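Local coordinates for beta-ketoacyl-[acyl-carrier-protein] synthase FabY (Pseudomonas aeruginosa, PDB 4CW4) that catalyses the condensation of acetyl-CoA with malonyl-ACP to give acetoacetyl-ACP, the primer that starts bacterial fatty acid synthesis, at residues S226-Q232 / G259-T265; C321-Y325 / G360-A364; R350-G356 / I502-V508; D428-H432 / F461-G465. All coordinates share one frame; numbering follows the deposited sequence.

Interaction 1: residues S226-Q232 / G259-T265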
loop_
_atom_site.group_PDB
_atom_site.type_symbol
_atom_site.label_atom_id
_atom_site.label_comp_id
_atom_site.label_asym_id
_atom_site.label_seq_id
_atom_site.Cartn_x
_atom_site.Cartn_y
_atom_site.Cartn_z
ATOM N N SER A 226 -3.011 -0.306 8.909
ATOM C CA SER A 226 -1.992 -1.359 8.962
ATOM C C SER A 226 -1.506 -1.685 7.547
ATOM O O SER A 226 -1.587 -0.830 6.681
ATOM C CB SER A 226 -2.509 -2.601 9.684
ATOM O OG SER A 226 -1.443 -3.504 9.890
ATOM N N GLY A 227 -0.980 -2.889 7.334
ATOM C CA GLY A 227 -0.561 -3.343 6.015
ATOM C C GLY A 227 0.831 -3.945 6.014
ATOM O O GLY A 227 1.435 -4.158 7.067
ATOM N N SER A 228 1.314 -4.257 4.815
ATOM C CA SER A 228 2.679 -4.759 4.591
ATOM C C SER A 228 3.245 -4.005 3.395
ATOM O O SER A 228 2.478 -3.441 2.602
ATOM C CB SER A 228 2.662 -6.257 4.273
ATOM O OG SER A 228 1.918 -6.517 3.080
ATOM N N ILE A 229 4.568 -3.961 3.250
ATOM C CA ILE A 229 5.130 -3.404 2.019
ATOM C C ILE A 229 5.319 -4.410 0.897
ATOM O O ILE A 229 5.333 -4.013 -0.259
ATOM C CB ILE A 229 6.450 -2.604 2.195
ATOM C CG1 ILE A 229 7.638 -3.487 2.602
ATOM C CG2 ILE A 229 6.234 -1.449 3.163
ATOM C CD1 ILE A 229 8.971 -2.694 2.618
ATOM N N MET A 230 5.486 -5.695 1.215
ATOM C CA MET A 230 5.735 -6.689 0.159
ATOM C C MET A 230 4.482 -7.235 -0.517
ATOM O O MET A 230 4.587 -7.803 -1.604
ATOM C CB MET A 230 6.527 -7.888 0.691
ATOM C CG MET A 230 7.862 -7.568 1.353
ATOM S SD MET A 230 9.051 -6.726 0.290
ATOM C CE MET A 230 9.161 -7.905 -1.022
ATOM N N SER A 231 3.318 -7.026 0.107
ATOM C CA SER A 231 2.133 -7.886 -0.048
ATOM C C SER A 231 2.463 -9.205 0.661
ATOM O O SER A 231 3.608 -9.425 1.067
ATOM C CB SER A 231 1.752 -8.136 -1.518
ATOM O OG SER A 231 1.623 -6.915 -2.240
ATOM N N GLN A 232 1.476 -10.077 0.836
ATOM C CA GLN A 232 1.728 -11.389 1.423
ATOM C C GLN A 232 2.204 -12.296 0.296
ATOM O O GLN A 232 1.421 -12.659 -0.585
ATOM C CB GLN A 232 0.483 -11.954 2.118
ATOM C CG GLN A 232 0.105 -11.232 3.436
ATOM C CD GLN A 232 -0.430 -9.833 3.197
ATOM O OE1 GLN A 232 0.168 -8.844 3.622
ATOM N NE2 GLN A 232 -1.570 -9.749 2.546
ATOM N N GLY A 259 -3.596 -11.916 -0.676
ATOM C CA GLY A 259 -2.277 -11.362 -0.894
ATOM C C GLY A 259 -2.190 -9.853 -0.805
ATOM O O GLY A 259 -1.104 -9.330 -0.552
ATOM N N PHE A 260 -3.305 -9.150 -0.997
ATOM C CA PHE A 260 -3.273 -7.687 -1.041
ATOM C C PHE A 260 -2.629 -7.094 0.206
ATOM O O PHE A 260 -2.874 -7.546 1.335
ATOM C CB PHE A 260 -4.671 -7.097 -1.150
ATOM C CG PHE A 260 -5.291 -7.272 -2.493
ATOM C CD1 PHE A 260 -4.728 -6.682 -3.613
ATOM C CD2 PHE A 260 -6.407 -8.049 -2.660
ATOM C CE1 PHE A 260 -5.278 -6.847 -4.848
ATOM C CE2 PHE A 260 -6.952 -8.208 -3.910
ATOM C CZ PHE A 260 -6.387 -7.599 -4.996
ATOM N N ASN A 261 -1.845 -6.042 0.000
ATOM C CA ASN A 261 -1.101 -5.427 1.109
ATOM C C ASN A 261 -1.983 -4.778 2.162
ATOM O O ASN A 261 -1.502 -4.468 3.249
ATOM C CB ASN A 261 -0.008 -4.475 0.597
ATOM C CG ASN A 261 -0.482 -3.055 0.447
ATOM O OD1 ASN A 261 -1.560 -2.779 -0.078
ATOM N ND2 ASN A 261 0.349 -2.133 0.910
ATOM N N SER A 262 -3.264 -4.587 1.847
ATOM C CA SER A 262 -4.220 -4.057 2.826
ATOM C C SER A 262 -4.807 -5.099 3.759
ATOM O O SER A 262 -5.481 -4.756 4.728
ATOM C CB SER A 262 -5.370 -3.347 2.110
ATOM O OG SER A 262 -6.083 -4.268 1.280
ATOM N N MET A 263 -4.575 -6.374 3.471
ATOM C CA MET A 263 -5.260 -7.419 4.213
ATOM C C MET A 263 -4.934 -7.499 5.706
ATOM O O MET A 263 -5.807 -7.888 6.478
ATOM C CB MET A 263 -5.109 -8.767 3.510
ATOM C CG MET A 263 -5.968 -8.810 2.266
ATOM S SD MET A 263 -7.709 -9.152 2.695
ATOM C CE MET A 263 -8.579 -8.373 1.336
ATOM N N PRO A 264 -3.710 -7.114 6.135
ATOM C CA PRO A 264 -3.491 -7.049 7.586
ATOM C C PRO A 264 -4.459 -6.080 8.276
ATOM O O PRO A 264 -4.865 -6.322 9.398
ATOM C CB PRO A 264 -2.041 -6.563 7.698
ATOM C CG PRO A 264 -1.388 -7.154 6.480
ATOM C CD PRO A 264 -2.444 -6.974 5.398
ATOM N N THR A 265 -4.824 -5.008 7.585
ATOM C CA THR A 265 -5.802 -4.026 8.043
ATOM C C THR A 265 -7.230 -4.569 7.898
ATOM O O THR A 265 -8.032 -4.524 8.833
ATOM C CB THR A 265 -5.686 -2.757 7.160
ATOM O OG1 THR A 265 -4.308 -2.374 7.106
ATOM C CG2 THR A 265 -6.559 -1.634 7.706
HETATM O O HOH W 1 -0.764 -5.657 -2.635
#
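Ser228 and Asn261 hold each other by a reciprocal pair of hydrogen bonds. The backbone N-H of Ser228 donates to Asn261 O at 3.2 Å; in return Asn261 ND2 reaches Ser228 O at 3.0 Å, almost in line with that carbonyl (C=O...N 173°), and the acceptor lies near the plane of the Asn261 amide. The other end of this amide, OD1, is taken by Thr283 OG1 of the second subunit, so both ends of the buried group are used.

Gln232 is held at both its backbone and its side chain. Its backbone N donates to Gly259 O at 3.0 Å. A bend at chi2 (70°) folds the side chain back, and NE2 then bonds Phe260 O at 2.8 Å from above the carbonyl plane, while the N of Met263 reaches the same oxygen from the opposite face as the closing bond of a type I turn. NE2 also serves Leu258 O, and OE1 accepts from Ser228 OG at 3.0 Å, which fixes which way round the amide lies. Water 1 joins Ser231 OG (2.7 Å) to the N of Asn261.

Gly227, at phi 131°, brings its CA to 3.1 Å from Asn261 O. Toward the start of helix 263-273, Ser226 OG is hydrogen-bonded to Tyr369 OH and Thr265 OG1 to Ser281 OG. The loop leaving strand 222-225 is thus pinned to the turn leading into that helix, at the dimer interface of a thiolase-fold ketosynthase.

Interaction 2: residues C321-Y325 / G360-A364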
loop_
_atom_site.group_PDB
_atom_site.type_symbol
_atom_site.label_atom_id
_atom_site.label_comp_id
_atom_site.label_asym_id
_atom_site.label_seq_id
_atom_site.Cartn_x
_atom_site.Cartn_y
_atom_site.Cartn_z
ATOM N N CYS A 321 12.155 -13.157 -1.373
ATOM C CA CYS A 321 12.436 -11.868 -0.738
ATOM C C CYS A 321 13.908 -11.752 -0.416
ATOM O O CYS A 321 14.509 -10.711 -0.628
ATOM C CB CYS A 321 11.620 -11.701 0.522
ATOM S SG CYS A 321 9.889 -11.682 0.245
ATOM N N ILE A 322 14.483 -12.833 0.102
ATOM C CA ILE A 322 15.885 -12.828 0.451
ATOM C C ILE A 322 16.730 -12.614 -0.803
ATOM O O ILE A 322 17.633 -11.774 -0.812
ATOM C CB ILE A 322 16.296 -14.118 1.202
ATOM C CG1 ILE A 322 15.580 -14.204 2.559
ATOM C CG2 ILE A 322 17.807 -14.173 1.380
ATOM C CD1 ILE A 322 15.681 -15.576 3.211
ATOM N N GLU A 323 16.441 -13.356 -1.872
ATOM C CA GLU A 323 17.196 -13.161 -3.102
ATOM C C GLU A 323 17.000 -11.775 -3.700
ATOM O O GLU A 323 17.947 -11.192 -4.218
ATOM C CB GLU A 323 16.901 -14.241 -4.139
ATOM C CG GLU A 323 17.825 -14.100 -5.349
ATOM C CD GLU A 323 17.635 -15.126 -6.440
ATOM O OE1 GLU A 323 16.896 -16.111 -6.260
ATOM O OE2 GLU A 323 18.266 -14.942 -7.504
ATOM N N GLY A 324 15.780 -11.251 -3.624
ATOM C CA GLY A 324 15.483 -9.922 -4.165
ATOM C C GLY A 324 16.294 -8.814 -3.493
ATOM O O GLY A 324 16.847 -7.934 -4.155
ATOM N N TYR A 325 16.361 -8.849 -2.165
ATOM C CA TYR A 325 17.185 -7.888 -1.448
ATOM C C TYR A 325 18.686 -8.127 -1.634
ATOM O O TYR A 325 19.456 -7.181 -1.750
ATOM C CB TYR A 325 16.822 -7.839 0.031
ATOM C CG TYR A 325 15.544 -7.091 0.338
ATOM C CD1 TYR A 325 15.484 -5.715 0.240
ATOM C CD2 TYR A 325 14.406 -7.764 0.732
ATOM C CE1 TYR A 325 14.317 -5.021 0.534
ATOM C CE2 TYR A 325 13.239 -7.086 1.043
ATOM C CZ TYR A 325 13.197 -5.715 0.926
ATOM O OH TYR A 325 12.042 -5.026 1.207
ATOM N N GLY A 360 25.249 -4.878 5.675
ATOM C CA GLY A 360 23.900 -5.009 5.141
ATOM C C GLY A 360 22.901 -5.371 6.220
ATOM O O GLY A 360 23.268 -5.854 7.302
ATOM N N PHE A 361 21.626 -5.149 5.920
ATOM C CA PHE A 361 20.596 -5.395 6.901
ATOM C C PHE A 361 20.208 -6.872 6.963
ATOM O O PHE A 361 20.581 -7.676 6.100
ATOM C CB PHE A 361 19.401 -4.416 6.749
ATOM C CG PHE A 361 18.400 -4.719 5.649
ATOM C CD1 PHE A 361 17.335 -5.572 5.864
ATOM C CD2 PHE A 361 18.445 -4.021 4.466
ATOM C CE1 PHE A 361 16.375 -5.787 4.910
ATOM C CE2 PHE A 361 17.470 -4.235 3.481
ATOM C CZ PHE A 361 16.444 -5.124 3.720
ATOM N N THR A 362 19.481 -7.218 8.017
ATOM C CA THR A 362 18.946 -8.547 8.225
ATOM C C THR A 362 17.430 -8.497 8.159
ATOM O O THR A 362 16.792 -7.735 8.880
ATOM C CB THR A 362 19.378 -9.062 9.605
ATOM O OG1 THR A 362 20.792 -9.286 9.594
ATOM C CG2 THR A 362 18.658 -10.359 9.979
ATOM N N LEU A 363 16.863 -9.329 7.297
ATOM C CA LEU A 363 15.431 -9.405 7.112
ATOM C C LEU A 363 14.767 -10.047 8.332
ATOM O O LEU A 363 15.295 -10.996 8.898
ATOM C CB LEU A 363 15.169 -10.237 5.864
ATOM C CG LEU A 363 13.766 -10.279 5.308
ATOM C CD1 LEU A 363 13.341 -8.910 4.843
ATOM C CD2 LEU A 363 13.727 -11.265 4.168
ATOM N N ALA A 364 13.598 -9.541 8.722
ATOM C CA ALA A 364 12.890 -10.022 9.892
ATOM C C ALA A 364 11.380 -9.989 9.687
ATOM O O ALA A 364 10.864 -9.259 8.840
ATOM C CB ALA A 364 13.247 -9.195 11.097
#
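This is an apolar, fully buried contact between one face of helix 319-327 and the loop that runs into strand 366-374, and its centre is a T-shaped aromatic pair. The edge of Phe361 points at the face of Tyr325: the ring centroids are 5.3 Å apart and the planes meet at 74°. Phe361 CZ makes the closest approach, 3.7 Å from Tyr325 CD1, standing over the CD1-CE1 side of the ring instead of its middle. Phe361 gets there because CG lies between the backbone N and the carbonyl carbon (chi1 79°), which swings the ring from the loop toward the helix.

Both rings border the active site of the thiolase fold. The Phe361 side chain is about 4 Å from that of His477, a predicted catalytic residue whose ring it meets, and the Tyr325 side chain is about 5 Å from that of Cys286, the inferred nucleophile. Phe260 of the second subunit packs on Tyr325 as well, which places the pair close to the dimer interface.

Two residues along the loop, Leu363 divides its methyls between neighbouring parts of the helix. CD2 packs against Ile322 CG1 at 3.8 Å and more loosely against Cys321 CB, whereas CD1 approaches Tyr325 CE2 at 4.2 Å, obliquely to the ring.

Interaction 3: residues R350-G356 / I502-V508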
loop_
_atom_site.group_PDB
_atom_site.type_symbol
_atom_site.label_atom_id
_atom_site.label_comp_id
_atom_site.label_asym_id
_atom_site.label_seq_id
_atom_site.Cartn_x
_atom_site.Cartn_y
_atom_site.Cartn_z
ATOM N N ARG A 350 25.057 -12.068 15.494
ATOM C CA ARG A 350 25.584 -10.706 15.392
ATOM C C ARG A 350 25.525 -10.226 13.940
ATOM O O ARG A 350 26.305 -9.367 13.524
ATOM C CB ARG A 350 27.006 -10.644 15.936
ATOM C CG ARG A 350 27.069 -10.951 17.431
ATOM C CD ARG A 350 28.489 -10.991 17.948
ATOM N NE ARG A 350 29.149 -9.700 17.835
ATOM C CZ ARG A 350 30.428 -9.466 18.084
ATOM N NH1 ARG A 350 31.230 -10.446 18.474
ATOM N NH2 ARG A 350 30.910 -8.239 17.921
ATOM N N ALA A 351 24.574 -10.743 13.165
ATOM C CA ALA A 351 24.484 -10.328 11.764
ATOM C C ALA A 351 24.138 -8.845 11.630
ATOM O O ALA A 351 24.528 -8.200 10.658
ATOM C CB ALA A 351 23.479 -11.160 11.011
ATOM N N SER A 352 23.397 -8.333 12.604
ATOM C CA SER A 352 22.919 -6.955 12.585
ATOM C C SER A 352 23.701 -6.102 13.586
ATOM O O SER A 352 23.567 -6.258 14.808
ATOM C CB SER A 352 21.428 -6.918 12.876
ATOM O OG SER A 352 20.918 -5.617 12.641
ATOM N N ARG A 353 24.521 -5.212 13.028
ATOM C CA ARG A 353 25.528 -4.433 13.752
ATOM C C ARG A 353 25.391 -2.929 13.460
ATOM O O ARG A 353 26.266 -2.333 12.826
ATOM C CB ARG A 353 26.927 -4.909 13.307
ATOM C CG ARG A 353 27.289 -6.296 13.811
ATOM C CD ARG A 353 28.370 -6.937 12.925
ATOM N NE ARG A 353 28.867 -8.234 13.383
ATOM C CZ ARG A 353 29.983 -8.426 14.083
ATOM N NH1 ARG A 353 30.733 -7.392 14.471
ATOM N NH2 ARG A 353 30.353 -9.664 14.403
ATOM N N PRO A 354 24.243 -2.335 13.809
ATOM C CA PRO A 354 24.053 -0.894 13.564
ATOM C C PRO A 354 25.223 -0.063 14.101
ATOM O O PRO A 354 25.636 -0.265 15.227
ATOM C CB PRO A 354 22.764 -0.574 14.334
ATOM C CG PRO A 354 22.060 -1.884 14.484
ATOM C CD PRO A 354 23.164 -2.909 14.618
ATOM N N PHE A 355 25.735 0.841 13.273
ATOM C CA PHE A 355 26.803 1.776 13.634
ATOM C C PHE A 355 28.167 1.145 13.897
ATOM O O PHE A 355 29.104 1.861 14.207
ATOM C CB PHE A 355 26.363 2.697 14.777
ATOM C CG PHE A 355 25.159 3.519 14.410
ATOM C CD1 PHE A 355 25.254 4.542 13.481
ATOM C CD2 PHE A 355 23.930 3.218 14.938
ATOM C CE1 PHE A 355 24.133 5.242 13.090
ATOM C CE2 PHE A 355 22.806 3.928 14.573
ATOM C CZ PHE A 355 22.907 4.953 13.654
ATOM N N GLY A 356 28.280 -0.176 13.719
ATOM C CA GLY A 356 29.554 -0.851 13.795
ATOM C C GLY A 356 30.088 -1.188 12.425
ATOM O O GLY A 356 29.477 -0.842 11.429
ATOM N N ILE A 502 23.720 -1.359 21.822
ATOM C CA ILE A 502 23.903 -2.064 20.545
ATOM C C ILE A 502 24.912 -3.173 20.847
ATOM O O ILE A 502 26.124 -3.012 20.670
ATOM C CB ILE A 502 24.392 -1.133 19.423
ATOM C CG1 ILE A 502 23.505 0.123 19.350
ATOM C CG2 ILE A 502 24.400 -1.902 18.102
ATOM C CD1 ILE A 502 23.903 1.109 18.272
ATOM N N LYS A 503 24.417 -4.296 21.350
ATOM C CA LYS A 503 25.311 -5.288 21.964
ATOM C C LYS A 503 26.075 -6.119 20.956
ATOM O O LYS A 503 27.035 -6.796 21.311
ATOM C CB LYS A 503 24.529 -6.190 22.919
ATOM C CG LYS A 503 23.970 -5.427 24.075
ATOM C CD LYS A 503 23.205 -6.308 25.041
ATOM C CE LYS A 503 22.601 -5.438 26.085
ATOM N NZ LYS A 503 21.227 -5.848 26.382
ATOM N N THR A 504 25.649 -6.067 19.698
ATOM C CA THR A 504 26.279 -6.844 18.651
ATOM C C THR A 504 27.577 -6.238 18.121
ATOM O O THR A 504 28.318 -6.914 17.407
ATOM C CB THR A 504 25.332 -6.990 17.477
ATOM O OG1 THR A 504 24.908 -5.679 17.078
ATOM C CG2 THR A 504 24.118 -7.824 17.848
ATOM N N ILE A 505 27.859 -4.977 18.453
ATOM C CA ILE A 505 29.076 -4.315 17.966
ATOM C C ILE A 505 30.133 -4.239 19.052
ATOM O O ILE A 505 29.821 -4.214 20.247
ATOM C CB ILE A 505 28.793 -2.907 17.347
ATOM C CG1 ILE A 505 28.449 -1.872 18.416
ATOM C CG2 ILE A 505 27.678 -3.021 16.300
ATOM C CD1 ILE A 505 28.329 -0.459 17.856
ATOM N N ASP A 506 31.394 -4.188 18.638
ATOM C CA ASP A 506 32.485 -4.088 19.600
ATOM C C ASP A 506 32.914 -2.684 19.835
ATOM O O ASP A 506 33.502 -2.367 20.871
ATOM C CB ASP A 506 33.661 -4.910 19.125
ATOM C CG ASP A 506 33.404 -6.366 19.289
ATOM O OD1 ASP A 506 32.986 -6.722 20.401
ATOM O OD2 ASP A 506 33.551 -7.126 18.316
ATOM N N LYS A 507 32.648 -1.867 18.837
ATOM C CA LYS A 507 32.836 -0.447 18.905
ATOM C C LYS A 507 32.201 0.149 17.666
ATOM O O LYS A 507 31.899 -0.536 16.679
ATOM C CB LYS A 507 34.300 -0.066 18.991
ATOM C CG LYS A 507 35.045 0.017 17.684
ATOM C CD LYS A 507 36.218 0.983 17.809
ATOM C CE LYS A 507 36.699 1.404 16.435
ATOM N NZ LYS A 507 36.821 0.218 15.559
ATOM N N VAL A 508 32.010 1.449 17.730
ATOM C CA VAL A 508 31.394 2.187 16.649
ATOM C C VAL A 508 32.403 2.303 15.506
ATOM O O VAL A 508 33.595 2.533 15.745
ATOM C CB VAL A 508 30.937 3.556 17.192
ATOM C CG1 VAL A 508 30.484 4.457 16.079
ATOM C CG2 VAL A 508 29.826 3.353 18.230
HETATM O O HOH W 2 33.974 -9.591 18.773
HETATM O O HOH W 3 33.674 -6.611 15.536
#
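Arg350 lays the edge of its guanidinium against the backbone carbonyl of Thr504. NE and NH2 both bond Thr504 O, at 2.9 and 3.0 Å, approaching from the same face of the carbonyl plane in a side-on grip on one atom. A bend at chi3 (64°) turns the group into this position. NH2 makes a further bond to Asp506 OD2 at 2.9 Å (N-H...O 162°), a salt bridge in which the guanidinium and carboxylate planes are 88° apart, and NH2 meets OD2 from above the carboxylate plane. Water 2 links Arg350 NH1 to OD2, and water 3 links Arg353 NH1 to the same oxygen.

Beside this cluster, Thr504 OG1 donates to Ser352 O at 2.7 Å, in the carbonyl plane and on a lone pair. Arg353 NH2 lies over one face of the Arg350 guanidinium; Asp506, salt-bridged to Arg350 and linked to Arg353 through water 3, would be expected to ease the like charges.

The apolar part is made by Ile502 and Ile505 against residues 353-356. Ile505 CG2 touches Arg353 CB at 3.6 Å, and Ile502 sets CG2 against Pro354 CD (3.8 Å) and CD1 at the edge of the Phe355 ring. Gly356 closes the type II turn from Arg353, and its CA lies 3.8 Å from Ile505 CG2.

The contact ties the loop before strand 366-374 to the one before strand 517-519 in the ketosynthase fold. Its chemistry implies a charged, water-bridged cluster around Asp506, consistent with its ionised form, next to an apolar patch of isoleucine, proline and phenylalanine.

Interaction 4: residues D428-H432 / F461-G465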
loop_
_atom_site.group_PDB
_atom_site.type_symbol
_atom_site.label_atom_id
_atom_site.label_comp_id
_atom_site.label_asym_id
_atom_site.label_seq_id
_atom_site.Cartn_x
_atom_site.Cartn_y
_atom_site.Cartn_z
ATOM N N ASP A 428 15.329 22.503 27.165
ATOM C CA ASP A 428 16.089 21.785 28.190
ATOM C C ASP A 428 15.747 20.302 28.183
ATOM O O ASP A 428 16.639 19.451 28.231
ATOM C CB ASP A 428 15.834 22.378 29.574
ATOM C CG ASP A 428 16.627 21.670 30.661
ATOM O OD1 ASP A 428 17.854 21.863 30.709
ATOM O OD2 ASP A 428 16.023 20.908 31.448
ATOM N N THR A 429 14.456 19.987 28.111
ATOM C CA THR A 429 14.032 18.585 28.105
ATOM C C THR A 429 14.517 17.866 26.842
ATOM O O THR A 429 14.930 16.725 26.899
ATOM C CB THR A 429 12.510 18.459 28.278
ATOM O OG1 THR A 429 12.151 18.921 29.582
ATOM C CG2 THR A 429 12.067 17.010 28.145
ATOM N N VAL A 430 14.476 18.534 25.704
ATOM C CA VAL A 430 15.026 17.941 24.494
ATOM C C VAL A 430 16.541 17.722 24.630
ATOM O O VAL A 430 17.060 16.669 24.262
ATOM C CB VAL A 430 14.692 18.786 23.261
ATOM C CG1 VAL A 430 15.492 18.318 22.033
ATOM C CG2 VAL A 430 13.202 18.702 22.962
ATOM N N ARG A 431 17.244 18.701 25.193
ATOM C CA ARG A 431 18.689 18.605 25.302
ATOM C C ARG A 431 19.165 17.562 26.288
ATOM O O ARG A 431 20.220 16.987 26.088
ATOM C CB ARG A 431 19.301 19.960 25.668
ATOM C CG ARG A 431 19.314 20.921 24.495
ATOM C CD ARG A 431 19.741 22.325 24.933
ATOM N NE ARG A 431 19.858 23.203 23.775
ATOM C CZ ARG A 431 19.945 24.528 23.838
ATOM N NH1 ARG A 431 19.935 25.159 25.014
ATOM N NH2 ARG A 431 20.039 25.227 22.717
ATOM N N HIS A 432 18.416 17.326 27.360
ATOM C CA HIS A 432 18.914 16.488 28.440
ATOM C C HIS A 432 18.048 15.298 28.803
ATOM O O HIS A 432 18.442 14.487 29.631
ATOM C CB HIS A 432 19.146 17.361 29.677
ATOM C CG HIS A 432 20.096 18.483 29.432
ATOM N ND1 HIS A 432 21.443 18.280 29.228
ATOM C CD2 HIS A 432 19.892 19.816 29.314
ATOM C CE1 HIS A 432 22.033 19.443 29.023
ATOM N NE2 HIS A 432 21.115 20.390 29.065
ATOM N N PHE A 461 20.438 22.203 17.511
ATOM C CA PHE A 461 19.587 22.397 18.686
ATOM C C PHE A 461 20.391 22.403 19.995
ATOM O O PHE A 461 19.820 22.428 21.081
ATOM C CB PHE A 461 18.466 21.349 18.706
ATOM C CG PHE A 461 17.417 21.594 17.663
ATOM C CD1 PHE A 461 16.335 22.416 17.932
ATOM C CD2 PHE A 461 17.526 21.033 16.399
ATOM C CE1 PHE A 461 15.372 22.657 16.962
ATOM C CE2 PHE A 461 16.568 21.290 15.421
ATOM C CZ PHE A 461 15.495 22.101 15.713
ATOM N N GLY A 462 21.713 22.384 19.890
ATOM C CA GLY A 462 22.561 22.485 21.069
ATOM C C GLY A 462 22.488 21.269 21.966
ATOM O O GLY A 462 22.608 21.394 23.179
ATOM N N ILE A 463 22.320 20.089 21.365
ATOM C CA ILE A 463 22.288 18.836 22.096
ATOM C C ILE A 463 23.679 18.229 22.067
ATOM O O ILE A 463 24.349 18.255 21.035
ATOM C CB ILE A 463 21.324 17.833 21.425
ATOM C CG1 ILE A 463 19.965 18.501 21.177
ATOM C CG2 ILE A 463 21.175 16.597 22.285
ATOM C CD1 ILE A 463 18.959 17.628 20.406
ATOM N N ASP A 464 24.110 17.678 23.192
ATOM C CA ASP A 464 25.361 16.932 23.237
ATOM C C ASP A 464 25.078 15.588 23.897
ATOM O O ASP A 464 24.106 15.458 24.628
ATOM C CB ASP A 464 26.430 17.714 24.001
ATOM C CG ASP A 464 27.832 17.175 23.758
ATOM O OD1 ASP A 464 28.050 16.452 22.750
ATOM O OD2 ASP A 464 28.719 17.476 24.577
ATOM N N GLY A 465 25.903 14.586 23.612
ATOM C CA GLY A 465 25.727 13.261 24.186
ATOM C C GLY A 465 24.340 12.679 23.949
ATOM O O GLY A 465 23.754 12.048 24.832
HETATM O O HOH W 4 22.685 18.103 25.776
HETATM O O HOH W 5 21.408 14.515 25.396
#
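With CG anti to the carbonyl carbon (chi1 -75°) and the chain extended through chi2 and chi3, Arg431 reaches from helix 427-433 to the C-terminal end of helix 444-461. That helix finishes in a Schellman motif, in which Gly462 leaves the helical conformation at a phi of 69°. The guanidinium takes hold of the carbonyl just before the glycine: NE bonds Phe461 O at 2.8 Å, nearly straight (166°), and NH2 adds a longer and more bent bond to the same oxygen at 3.2 Å. Phe461 O lies in the guanidinium plane. The carbonyl end of a helix dipole would be expected to favour the positive guanidinium here.

Next to it along the helix, Val430 CG1 meets Ile463 CD1 at 3.9 Å, and Val418, Val422 and Val425 of helix 409-425 add to the apolar cluster around the valine. The site lies away from the inferred and predicted active-site residues and joins helix 427-433 to the end of helix 444-461 and the loop leading into strand 466-469. Water 4 also bridges the backbones, donating to Arg431 O at 2.7 Å and accepting from the N of Asp464 at 3.0 Å.

Interactions 1, 2 and 3 form a chain of neighbours past the active site. Interaction 1 touches interaction 2 where Met230 SD lies 3.6 Å from Tyr325 OH, and interaction 2 touches interaction 3 where Thr362 OG1 lies 3.6 Å from Ala351 CB. Interactions 1 and 3 do not meet, their nearest atoms being about 16 Å apart. The inferred nucleophile Cys286 is about 11 Å from Ser228, side chain to side chain; on the same measure, the predicted active-site histidines His439 and His477 are about 7 Å from Phe355 and about 7 Å from Ser352, respectively. Interaction 4 lies apart, nested within the loop closed by interaction 3, with nearest atoms about 12 Å away.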